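Alginate lyase (PDB 5GMT) is a family 14 polysaccharide lyase that probably cleaves alginate by beta-elimination, with a specificity for polymannuronate. Local coordinates at residues K190-E196 and K211-E217; G76-R82 and R240-T246; M93-V99 and F265-L271. All blocks are in the same frame, centred on the assembly; numbering follows the deposited sequence.

A beta-sandwich can combine local hairpins with pairings between distant pieces of chain, as this concanavalin-like example does. From the N terminus, 76-82 comes first and 93-99 follows, each awaiting a partner more than 150 residues away. The chain next forms contact 1, a local hairpin whose segments 190-196 and 211-217 close a short loop. Then 240-246 returns to 76-82 (contact 2), and finally 265-271 returns to 93-99 (contact 3). Contact 1 thus lies within both long loops, whereas contacts 2 and 3 cross. Contacts 1 and 3 share one sheet, with 93-99 beside 190-196; contact 2 belongs to the other. Between sheets, M242 packs on F268 and F244 on F265.

Contact 1. Residues K190-E196 and K211-E217; sequences KWHSISE and KICVQAE
This contact is an antiparallel beta hairpin pairing, formed by neighbouring strands 191-199 and 208-216 in one sheet of the sandwich. The two short strand axes approach to 4.5 Å, with their directions 166° apart. The backbone is extended, and the register sets H192 against A216, I194 against V214 and E196 against I212 as non-hydrogen-bonded pairs, with S193-Q215 and S195-C213 as hydrogen-bonded pairs between them. S193 N donates to Q215 O (2.8 Å) and Q215 N to S193 O (2.9 Å), while S195 N reaches C213 O and C213 N reaches S195 O, both at 2.9 Å.

The open end is tied by E217 (chi1 p): its OE1 accepts from W191 N at 2.9 Å, its N donates to W191 O at 2.9 Å, and its O receives K190 NZ at 3.0 Å. One face carries the buried H192, I194, E196, I212, V214 and A216. H192 CD2 lies 3.5 Å from A216 CB, and I194 CG1 4.2 Å from V214 CG2; E196 OE1 is hydrogen-bonded to L115 N and H192 NE2 to M187 N. The other, more open face bears S193, S195 and Q215, with C213 disulfide-bonded to C223. A water joins S195 OG (2.7 Å) to K211 O (2.9 Å).

This is a hairpin of the concanavalin-like sandwich, its I194, E196 and I212 packed on L139, L141 and L151 of the other sheet.

Contact 2. Residues G76-R82 and R240-T246; sequences GAGFYSR and RGMFFST
Two sequence-distant strands of a concanavalin-like beta-sandwich pair antiparallel here, their short axes 4.6 Å apart at closest approach and their directions 172° apart. Three hydrogen-bonded pairs fix the register. A77 N to T246 O (2.9 Å) is answered by T246 N to A77 O (3.0 Å), F79 N to F244 O (2.8 Å) by a weak F244 N to F79 O (2.8 Å), and S81 N to M242 O (2.8 Å) by M242 N to S81 O (3.1 Å). G78-S245 and Y80-F243 alternate with them as non-hydrogen-bonded pairs.

A CB at G76 or G241 would strike T246 O or S81 O respectively; G241 and R240 form a classic bulge opposite F116.

Aromatic packing differs between the sheet faces. Y80 (chi1 m) and F243 (t) form an offset stack, centroids 4.0 Å apart. F79 (p) and F244 (t) are nearly parallel but slid apart; F244 CB lies over the F79 ring, 3.6 Å from its centroid (CH-pi), on the M242 and T246 side, which is turned to the other sheet.

Water mediates where R82 and R240 converge, both also held by carbonyls (N120 and S88): one molecule bridges R82 NE (2.9 Å) to R240 O (2.7 Å).

Contact 3. Residues M93-V99 and F265-L271; sequences MILKYDV and FKNFQIL
Y97, F265 and F268 form an aromatic cluster in the core between the two sheets of the concanavalin-like sandwich, F265 meeting F244 edge-to-face. Y97 CB (chi1 p) makes a CH-pi contact with the F268 ring, 4.1 Å from its centroid, and Y97 CD2 meets F265 CD2 at 3.8 Å. V99 CG2 lies 4.0 Å from the F265 ring centroid. Beside them L95 CD1 packs on I270 CG1 (3.8 Å).

The short strand axes, 4.5 Å apart at closest approach and 175° apart in direction, run antiparallel. I94 N donates to L271 O (2.8 Å), K96 N to Q269 O (2.8 Å) and D98 N to K266 O (3.0 Å), each bond reciprocated. N267, left-handed at phi/psi 57/47, and F268 form a G1 beta bulge facing strand 14-19; the register slips by one residue between K96 and D98.

At the polar edge, D98 OD2 forms a salt bridge with K266 NZ (2.7 Å) and accepts a longer hydrogen bond from N267 ND2 (3.3 Å), while D98 OD1 is hydrogen-bonded to S193 OG.

Strand 191-199 flanks 93-99, strands 14-19 and 58-63 pair with 261-272, and strand 110-118 of the facing sheet covers the aromatic side, where Y97 OH is hydrogen-bonded to P113 O.

Contact 1. Residues K190-E196 and K211-E217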
# COMPACT_ATOMS: atom_id res chain seq x y z
N LYS A 190 13.88 10.14 7.07
CA LYS A 190 13.96 10.67 5.72
C LYS A 190 12.61 10.63 5.02
O LYS A 190 11.79 9.76 5.31
CB LYS A 190 14.97 9.88 4.89
CG LYS A 190 16.42 10.24 5.14
CD LYS A 190 17.30 9.55 4.09
CE LYS A 190 18.73 10.07 4.12
NZ LYS A 190 18.79 11.51 3.74
N TRP A 191 12.40 11.55 4.09
CA TRP A 191 11.29 11.47 3.16
C TRP A 191 11.63 10.44 2.09
O TRP A 191 12.79 10.31 1.69
CB TRP A 191 11.02 12.82 2.49
CG TRP A 191 10.22 13.77 3.32
CD1 TRP A 191 10.68 14.90 3.95
CD2 TRP A 191 8.82 13.69 3.60
NE1 TRP A 191 9.64 15.53 4.60
CE2 TRP A 191 8.49 14.80 4.41
CE3 TRP A 191 7.81 12.78 3.25
CZ2 TRP A 191 7.20 15.03 4.88
CZ3 TRP A 191 6.53 13.00 3.72
CH2 TRP A 191 6.23 14.12 4.52
N HIS A 192 10.60 9.74 1.62
CA HIS A 192 10.74 8.83 0.48
C HIS A 192 9.65 9.14 -0.53
O HIS A 192 8.49 9.32 -0.14
CB HIS A 192 10.62 7.37 0.91
CG HIS A 192 11.59 6.98 1.97
ND1 HIS A 192 11.51 7.46 3.26
CD2 HIS A 192 12.67 6.16 1.93
CE1 HIS A 192 12.50 6.95 3.98
NE2 HIS A 192 13.22 6.16 3.19
N SER A 193 10.00 9.22 -1.80
CA SER A 193 8.97 9.29 -2.82
C SER A 193 8.72 7.87 -3.29
O SER A 193 9.67 7.12 -3.58
CB SER A 193 9.36 10.20 -3.98
OG SER A 193 9.27 11.55 -3.59
N ILE A 194 7.45 7.49 -3.35
CA ILE A 194 7.09 6.12 -3.67
C ILE A 194 6.20 6.12 -4.90
O ILE A 194 5.26 6.91 -4.98
CB ILE A 194 6.36 5.44 -2.49
CG1 ILE A 194 7.33 5.31 -1.30
CG2 ILE A 194 5.80 4.09 -2.90
CD1 ILE A 194 6.78 4.45 -0.17
N SER A 195 6.51 5.27 -5.87
CA SER A 195 5.56 5.05 -6.96
C SER A 195 5.27 3.58 -7.11
O SER A 195 6.16 2.74 -6.97
CB SER A 195 6.08 5.64 -8.29
OG SER A 195 7.24 4.97 -8.75
N GLU A 196 4.00 3.25 -7.35
CA GLU A 196 3.60 1.88 -7.59
C GLU A 196 2.74 1.87 -8.84
O GLU A 196 1.64 2.42 -8.83
CB GLU A 196 2.82 1.28 -6.41
CG GLU A 196 2.48 -0.21 -6.63
CD GLU A 196 1.51 -0.76 -5.59
OE1 GLU A 196 0.56 -0.05 -5.22
OE2 GLU A 196 1.69 -1.93 -5.16
N LYS A 211 5.40 -2.38 -10.82
CA LYS A 211 6.71 -1.75 -10.72
C LYS A 211 6.68 -0.75 -9.58
O LYS A 211 5.86 0.17 -9.57
CB LYS A 211 7.08 -1.05 -12.04
CG LYS A 211 8.44 -0.35 -12.00
CD LYS A 211 8.73 0.44 -13.28
CE LYS A 211 10.10 1.10 -13.19
NZ LYS A 211 10.43 1.92 -14.38
N ILE A 212 7.56 -0.95 -8.61
CA ILE A 212 7.65 -0.06 -7.48
C ILE A 212 8.99 0.66 -7.51
O ILE A 212 10.03 0.03 -7.67
CB ILE A 212 7.51 -0.84 -6.15
CG1 ILE A 212 6.09 -1.42 -6.03
CG2 ILE A 212 7.88 0.05 -4.97
CD1 ILE A 212 5.94 -2.33 -4.83
N CYS A 213 8.96 1.98 -7.38
CA CYS A 213 10.19 2.75 -7.27
C CYS A 213 10.15 3.50 -5.95
O CYS A 213 9.12 4.05 -5.59
CB CYS A 213 10.36 3.72 -8.44
SG CYS A 213 10.59 2.91 -10.03
N VAL A 214 11.26 3.50 -5.24
CA VAL A 214 11.35 4.24 -3.98
C VAL A 214 12.60 5.09 -4.02
O VAL A 214 13.66 4.63 -4.43
CB VAL A 214 11.39 3.28 -2.76
CG1 VAL A 214 11.63 4.04 -1.46
CG2 VAL A 214 10.11 2.44 -2.67
N GLN A 215 12.48 6.35 -3.60
CA GLN A 215 13.65 7.21 -3.52
C GLN A 215 13.65 7.97 -2.21
O GLN A 215 12.79 8.82 -1.97
CB GLN A 215 13.70 8.19 -4.70
CG GLN A 215 14.95 9.05 -4.68
CD GLN A 215 15.18 9.78 -5.99
OE1 GLN A 215 14.24 10.15 -6.68
NE2 GLN A 215 16.45 9.96 -6.34
N ALA A 216 14.62 7.64 -1.37
CA ALA A 216 14.86 8.40 -0.15
C ALA A 216 15.56 9.70 -0.53
O ALA A 216 16.36 9.72 -1.47
CB ALA A 216 15.68 7.60 0.81
N GLU A 217 15.25 10.79 0.17
CA GLU A 217 15.81 12.06 -0.26
C GLU A 217 17.32 12.00 -0.13
O GLU A 217 17.86 11.46 0.84
CB GLU A 217 15.22 13.22 0.55
CG GLU A 217 15.34 13.09 2.03
CD GLU A 217 14.66 14.24 2.77
OE1 GLU A 217 14.04 13.97 3.81
OE2 GLU A 217 14.77 15.40 2.29
O HOH W 1 6.63 2.85 -10.22

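Contact 2. Residues G76-R82 and R240-T246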
# COMPACT_ATOMS: atom_id res chain seq x y z
N GLY A 76 -1.98 2.36 14.43
CA GLY A 76 -1.90 2.76 13.03
C GLY A 76 -3.28 3.06 12.48
O GLY A 76 -4.21 3.34 13.24
N ALA A 77 -3.44 2.99 11.16
CA ALA A 77 -4.74 3.32 10.56
C ALA A 77 -4.93 2.68 9.19
O ALA A 77 -3.97 2.22 8.56
CB ALA A 77 -4.89 4.83 10.46
N GLY A 78 -6.18 2.66 8.73
CA GLY A 78 -6.47 2.02 7.47
C GLY A 78 -7.78 2.49 6.89
O GLY A 78 -8.70 2.84 7.63
N PHE A 79 -7.84 2.54 5.56
CA PHE A 79 -9.10 2.79 4.85
C PHE A 79 -8.90 2.51 3.38
O PHE A 79 -7.80 2.65 2.88
CB PHE A 79 -9.61 4.24 5.06
CG PHE A 79 -8.62 5.32 4.65
CD1 PHE A 79 -8.55 5.75 3.32
CD2 PHE A 79 -7.78 5.92 5.59
CE1 PHE A 79 -7.66 6.74 2.94
CE2 PHE A 79 -6.88 6.91 5.22
CZ PHE A 79 -6.82 7.33 3.89
N TYR A 80 -9.97 2.12 2.69
CA TYR A 80 -9.91 2.07 1.25
C TYR A 80 -10.46 3.38 0.70
O TYR A 80 -11.47 3.89 1.19
CB TYR A 80 -10.72 0.90 0.69
CG TYR A 80 -10.21 -0.48 1.02
CD1 TYR A 80 -9.41 -1.17 0.12
CD2 TYR A 80 -10.57 -1.12 2.20
CE1 TYR A 80 -8.96 -2.47 0.38
CE2 TYR A 80 -10.13 -2.42 2.48
CZ TYR A 80 -9.33 -3.09 1.56
OH TYR A 80 -8.87 -4.36 1.81
N SER A 81 -9.79 3.92 -0.31
CA SER A 81 -10.18 5.18 -0.93
C SER A 81 -10.50 4.97 -2.41
O SER A 81 -9.67 4.44 -3.15
CB SER A 81 -9.05 6.20 -0.77
OG SER A 81 -9.24 7.35 -1.58
N ARG A 82 -11.70 5.38 -2.83
CA ARG A 82 -12.10 5.27 -4.23
C ARG A 82 -12.59 6.61 -4.76
O ARG A 82 -13.79 6.84 -4.87
CB ARG A 82 -13.18 4.20 -4.40
CG ARG A 82 -12.74 2.81 -4.00
CD ARG A 82 -13.89 1.83 -4.08
NE ARG A 82 -14.44 1.74 -5.44
CZ ARG A 82 -15.37 0.85 -5.79
NH1 ARG A 82 -15.81 -0.03 -4.90
NH2 ARG A 82 -15.83 0.82 -7.04
N ARG A 240 -9.37 -0.30 -8.36
CA ARG A 240 -10.40 0.54 -7.75
C ARG A 240 -9.85 1.78 -7.05
O ARG A 240 -10.55 2.78 -6.91
CB ARG A 240 -11.22 -0.29 -6.75
CG ARG A 240 -11.93 -1.51 -7.37
CD ARG A 240 -12.96 -1.08 -8.42
NE ARG A 240 -13.57 -2.24 -9.07
CZ ARG A 240 -14.21 -2.20 -10.23
NH1 ARG A 240 -14.35 -1.04 -10.87
NH2 ARG A 240 -14.69 -3.32 -10.76
N GLY A 241 -8.59 1.72 -6.60
CA GLY A 241 -8.05 2.86 -5.89
C GLY A 241 -6.97 2.49 -4.90
O GLY A 241 -6.29 1.48 -5.07
N MET A 242 -6.85 3.29 -3.84
CA MET A 242 -5.77 3.13 -2.87
C MET A 242 -6.25 2.44 -1.60
O MET A 242 -7.27 2.83 -1.02
CB MET A 242 -5.16 4.48 -2.49
CG MET A 242 -4.06 4.34 -1.43
SD MET A 242 -3.37 5.90 -0.83
CE MET A 242 -4.83 6.71 -0.20
N PHE A 243 -5.51 1.41 -1.20
CA PHE A 243 -5.71 0.74 0.08
C PHE A 243 -4.74 1.39 1.06
O PHE A 243 -3.57 1.03 1.09
CB PHE A 243 -5.50 -0.78 -0.09
CG PHE A 243 -5.71 -1.62 1.15
CD1 PHE A 243 -6.29 -1.10 2.29
CD2 PHE A 243 -5.46 -2.99 1.10
CE1 PHE A 243 -6.50 -1.91 3.42
CE2 PHE A 243 -5.69 -3.81 2.21
CZ PHE A 243 -6.20 -3.27 3.36
N PHE A 244 -5.20 2.41 1.78
CA PHE A 244 -4.36 3.03 2.80
C PHE A 244 -4.32 2.09 3.98
O PHE A 244 -5.35 1.76 4.56
CB PHE A 244 -4.85 4.42 3.22
CG PHE A 244 -3.88 5.13 4.14
CD1 PHE A 244 -2.91 5.98 3.63
CD2 PHE A 244 -3.93 4.93 5.52
CE1 PHE A 244 -2.01 6.63 4.47
CE2 PHE A 244 -3.03 5.59 6.37
CZ PHE A 244 -2.07 6.43 5.83
N SER A 245 -3.12 1.66 4.35
CA SER A 245 -2.97 0.64 5.37
C SER A 245 -1.60 0.80 6.00
O SER A 245 -0.61 0.72 5.30
CB SER A 245 -3.13 -0.75 4.74
OG SER A 245 -3.08 -1.78 5.70
N THR A 246 -1.53 1.03 7.30
CA THR A 246 -0.23 1.11 7.95
C THR A 246 -0.36 0.81 9.45
O THR A 246 -1.21 1.36 10.17
CB THR A 246 0.45 2.50 7.70
OG1 THR A 246 1.83 2.45 8.09
CG2 THR A 246 -0.27 3.64 8.44
O HOH W 2 -13.08 2.84 -7.70
O HOH W 3 -14.45 1.76 -9.85

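Contact 3. Residues M93-V99 and F265-L271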
# COMPACT_ATOMS: atom_id res chain seq x y z
N MET A 93 -2.90 1.58 -13.36
CA MET A 93 -2.96 2.68 -12.42
C MET A 93 -1.58 2.90 -11.83
O MET A 93 -0.84 1.95 -11.61
CB MET A 93 -3.99 2.35 -11.33
CG MET A 93 -4.67 3.50 -10.67
SD MET A 93 -5.88 2.90 -9.47
CE MET A 93 -7.36 2.87 -10.46
N ILE A 94 -1.24 4.16 -11.58
CA ILE A 94 -0.03 4.50 -10.86
C ILE A 94 -0.39 5.23 -9.57
O ILE A 94 -1.10 6.23 -9.61
CB ILE A 94 0.93 5.40 -11.69
CG1 ILE A 94 1.35 4.70 -12.98
CG2 ILE A 94 2.15 5.79 -10.87
CD1 ILE A 94 2.22 5.60 -13.88
N LEU A 95 0.07 4.73 -8.44
CA LEU A 95 -0.09 5.43 -7.17
C LEU A 95 1.22 6.06 -6.78
O LEU A 95 2.25 5.39 -6.81
CB LEU A 95 -0.54 4.47 -6.07
CG LEU A 95 -0.58 5.04 -4.65
CD1 LEU A 95 -1.65 6.11 -4.55
CD2 LEU A 95 -0.83 3.94 -3.62
N LYS A 96 1.20 7.34 -6.42
CA LYS A 96 2.41 8.00 -5.91
C LYS A 96 2.09 8.61 -4.57
O LYS A 96 0.99 9.10 -4.38
CB LYS A 96 2.89 9.09 -6.85
CG LYS A 96 3.31 8.61 -8.23
CD LYS A 96 3.86 9.75 -9.06
CE LYS A 96 4.19 9.28 -10.46
NZ LYS A 96 4.81 10.37 -11.28
N TYR A 97 3.05 8.61 -3.65
CA TYR A 97 2.94 9.39 -2.43
C TYR A 97 4.32 9.55 -1.83
O TYR A 97 5.22 8.78 -2.15
CB TYR A 97 1.98 8.77 -1.42
CG TYR A 97 2.29 7.35 -0.97
CD1 TYR A 97 1.74 6.26 -1.64
CD2 TYR A 97 3.11 7.10 0.12
CE1 TYR A 97 2.00 4.94 -1.22
CE2 TYR A 97 3.38 5.79 0.54
CZ TYR A 97 2.82 4.72 -0.14
OH TYR A 97 3.07 3.42 0.28
N ASP A 98 4.47 10.55 -0.98
CA ASP A 98 5.67 10.73 -0.19
C ASP A 98 5.42 10.24 1.23
O ASP A 98 4.37 10.52 1.80
CB ASP A 98 6.10 12.20 -0.14
CG ASP A 98 6.44 12.76 -1.50
OD1 ASP A 98 6.87 12.00 -2.40
OD2 ASP A 98 6.31 13.99 -1.66
N VAL A 99 6.38 9.51 1.80
CA VAL A 99 6.28 9.12 3.20
C VAL A 99 7.58 9.40 3.97
O VAL A 99 8.68 9.10 3.48
CB VAL A 99 5.89 7.63 3.34
CG1 VAL A 99 6.88 6.72 2.60
CG2 VAL A 99 5.77 7.22 4.79
N PHE A 265 2.47 11.42 5.57
CA PHE A 265 2.18 11.20 4.16
C PHE A 265 1.73 12.50 3.52
O PHE A 265 0.92 13.23 4.09
CB PHE A 265 1.09 10.13 3.96
CG PHE A 265 1.45 8.78 4.50
CD1 PHE A 265 1.24 8.48 5.84
CD2 PHE A 265 1.94 7.79 3.65
CE1 PHE A 265 1.55 7.22 6.34
CE2 PHE A 265 2.26 6.53 4.15
CZ PHE A 265 2.05 6.24 5.49
N LYS A 266 2.26 12.78 2.34
CA LYS A 266 1.81 13.94 1.57
C LYS A 266 1.90 13.63 0.07
O LYS A 266 2.39 12.58 -0.32
CB LYS A 266 2.66 15.17 1.92
CG LYS A 266 4.11 15.06 1.47
CD LYS A 266 4.93 16.29 1.90
CE LYS A 266 6.39 16.17 1.48
NZ LYS A 266 6.56 16.12 -0.03
N ASN A 267 1.39 14.54 -0.77
CA ASN A 267 1.62 14.45 -2.21
C ASN A 267 1.14 13.11 -2.82
O ASN A 267 1.87 12.47 -3.57
CB ASN A 267 3.11 14.67 -2.50
CG ASN A 267 3.39 14.99 -3.95
OD1 ASN A 267 2.48 15.36 -4.70
ND2 ASN A 267 4.66 14.87 -4.36
N PHE A 268 -0.08 12.71 -2.47
CA PHE A 268 -0.74 11.56 -3.10
C PHE A 268 -1.13 11.87 -4.54
O PHE A 268 -1.60 12.96 -4.85
CB PHE A 268 -2.01 11.18 -2.33
CG PHE A 268 -1.77 10.61 -0.97
CD1 PHE A 268 -1.67 9.24 -0.80
CD2 PHE A 268 -1.65 11.44 0.14
CE1 PHE A 268 -1.45 8.71 0.46
CE2 PHE A 268 -1.44 10.91 1.40
CZ PHE A 268 -1.35 9.54 1.56
N GLN A 269 -0.97 10.89 -5.43
CA GLN A 269 -1.44 11.00 -6.81
C GLN A 269 -1.86 9.64 -7.35
O GLN A 269 -1.20 8.64 -7.09
CB GLN A 269 -0.36 11.55 -7.75
CG GLN A 269 0.32 12.83 -7.35
CD GLN A 269 1.45 13.16 -8.32
OE1 GLN A 269 1.26 13.11 -9.54
NE2 GLN A 269 2.62 13.45 -7.78
N ILE A 270 -2.93 9.62 -8.13
CA ILE A 270 -3.28 8.42 -8.87
C ILE A 270 -3.38 8.80 -10.34
O ILE A 270 -4.16 9.69 -10.71
CB ILE A 270 -4.59 7.78 -8.38
CG1 ILE A 270 -4.38 7.17 -6.99
CG2 ILE A 270 -5.05 6.71 -9.34
CD1 ILE A 270 -5.64 6.56 -6.39
N LEU A 271 -2.55 8.16 -11.16
CA LEU A 271 -2.59 8.33 -12.61
C LEU A 271 -3.08 7.07 -13.29
O LEU A 271 -2.98 5.98 -12.72
CB LEU A 271 -1.20 8.68 -13.16
CG LEU A 271 -0.51 9.90 -12.55
CD1 LEU A 271 0.33 9.47 -11.35
CD2 LEU A 271 0.35 10.56 -13.61